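Local coordinates for RNA-dependent RNA Polymerase (PDB 6TZ0) that catalyses RNA-templated synthesis of viral plus strands in conservative transcription, and of the complementary minus strands in genome replication, inside a double-stranded RNA virus, at the interface of chains A and B. Coordinates in Å, arbitrary orientation; residue numbers count along the deposited sequence, not the author numbering. Chains: chain A, RNA-dependent RNA Polymerase; chain B, Viral structural protein 4.

The interface of chains A and B. Residues chain A 97, 354, 358; chain B 463, 469-470.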
loop_
_atom_site.group_PDB
_atom_site.type_symbol
_atom_site.label_atom_id
_atom_site.label_comp_id
_atom_site.label_asym_id
_atom_site.label_seq_id
_atom_site.Cartn_x
_atom_site.Cartn_y
_atom_site.Cartn_z
ATOM N N GLN A 97 -12.556 21.306 14.583
ATOM C CA GLN A 97 -11.649 20.355 15.211
ATOM C C GLN A 97 -12.369 19.203 15.896
ATOM O O GLN A 97 -12.258 18.053 15.463
ATOM C CB GLN A 97 -10.787 21.077 16.234
ATOM C CG GLN A 97 -9.801 20.200 16.940
ATOM C CD GLN A 97 -9.056 20.949 18.006
ATOM O OE1 GLN A 97 -9.272 22.136 18.216
ATOM N NE2 GLN A 97 -8.200 20.253 18.708
ATOM N N ASP A 354 -9.408 13.490 9.544
ATOM C CA ASP A 354 -8.853 13.847 10.842
ATOM C C ASP A 354 -8.775 12.642 11.771
ATOM O O ASP A 354 -8.130 12.713 12.818
ATOM C CB ASP A 354 -9.701 14.955 11.465
ATOM C CG ASP A 354 -8.957 15.757 12.510
ATOM O OD1 ASP A 354 -7.754 15.525 12.712
ATOM O OD2 ASP A 354 -9.584 16.635 13.137
ATOM N N PHE A 358 -4.420 11.817 10.867
ATOM C CA PHE A 358 -3.881 12.908 11.674
ATOM C C PHE A 358 -2.960 12.339 12.749
ATOM O O PHE A 358 -3.339 11.386 13.434
ATOM C CB PHE A 358 -5.005 13.710 12.324
ATOM C CG PHE A 358 -4.570 15.044 12.872
ATOM C CD1 PHE A 358 -4.524 16.158 12.052
ATOM C CD2 PHE A 358 -4.168 15.178 14.185
ATOM C CE1 PHE A 358 -4.120 17.383 12.544
ATOM C CE2 PHE A 358 -3.745 16.394 14.674
ATOM C CZ PHE A 358 -3.729 17.497 13.855
ATOM N N ALA B 463 -6.364 17.226 23.264
ATOM C CA ALA B 463 -6.897 18.480 22.732
ATOM C C ALA B 463 -7.885 19.026 23.755
ATOM O O ALA B 463 -9.097 18.846 23.637
ATOM C CB ALA B 463 -7.542 18.272 21.377
ATOM N N ARG B 469 -2.018 21.992 20.862
ATOM C CA ARG B 469 -2.640 21.696 19.578
ATOM C C ARG B 469 -3.856 22.585 19.344
ATOM O O ARG B 469 -4.013 23.165 18.262
ATOM C CB ARG B 469 -2.989 20.206 19.538
ATOM C CG ARG B 469 -3.549 19.637 18.242
ATOM C CD ARG B 469 -5.028 19.453 18.378
ATOM N NE ARG B 469 -5.691 18.860 17.222
ATOM C CZ ARG B 469 -5.945 17.565 17.083
ATOM N NH1 ARG B 469 -5.586 16.714 18.028
ATOM N NH2 ARG B 469 -6.575 17.123 16.004
ATOM N N ASN B 470 -4.683 22.767 20.375
ATOM C CA ASN B 470 -5.810 23.685 20.270
ATOM C C ASN B 470 -5.359 25.135 20.203
ATOM O O ASN B 470 -6.040 25.956 19.587
ATOM C CB ASN B 470 -6.743 23.523 21.460
ATOM C CG ASN B 470 -8.082 24.181 21.240
ATOM O OD1 ASN B 470 -8.445 24.520 20.122
ATOM N ND2 ASN B 470 -8.793 24.432 22.321
#
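B:Arg469, on the helical backbone of 468-476, reaches across to A:Asp354 in the last turn of helix 349-356 and to A:Phe358, a loop residue with extended backbone just past it, while A:Gln97 comes in from a separate loop. The arginine leaves its helix with CG anti to the backbone N (chi1 -175°), then bends at chi2, and its guanidinium ends over the phenylalanine ring. The two planes lie 13° apart, a cation-pi contact with B:Arg469 NH2 3.7 Å from the centroid of the A:Phe358 ring; CE2 of A:Phe358 lies over the guanidinium face, offset towards its rim, 3.5 Å from CZ of B:Arg469. The carboxylate OD1 of A:Asp354 meets the guanidinium edge in plane, in a long salt bridge of 3.8 Å to B:Arg469 NH2. One NH2 thus serves both an aromatic face and an acid.

A:Gln97 reaches out extended and meets the guanidinium tip to tip, the amide and guanidinium planes 26° apart. As modelled, donor faces donor, A:Gln97 NE2 lying 3.2 Å from B:Arg469 NE. The methyl CB of B:Ala463 also touches A:Gln97 NE2, at 3.4 Å. A flipped A:Gln97 amide might relieve both this pair and an acceptor-acceptor clash with B:Asn470, which 2.80 Å maps may not settle. This patch joins the polymerase to viral structural protein 4 in the deposited assembly, and the clashing oxygens, A:Gln97 OE1 and B:Asn470 OD1, are 3.2 Å apart.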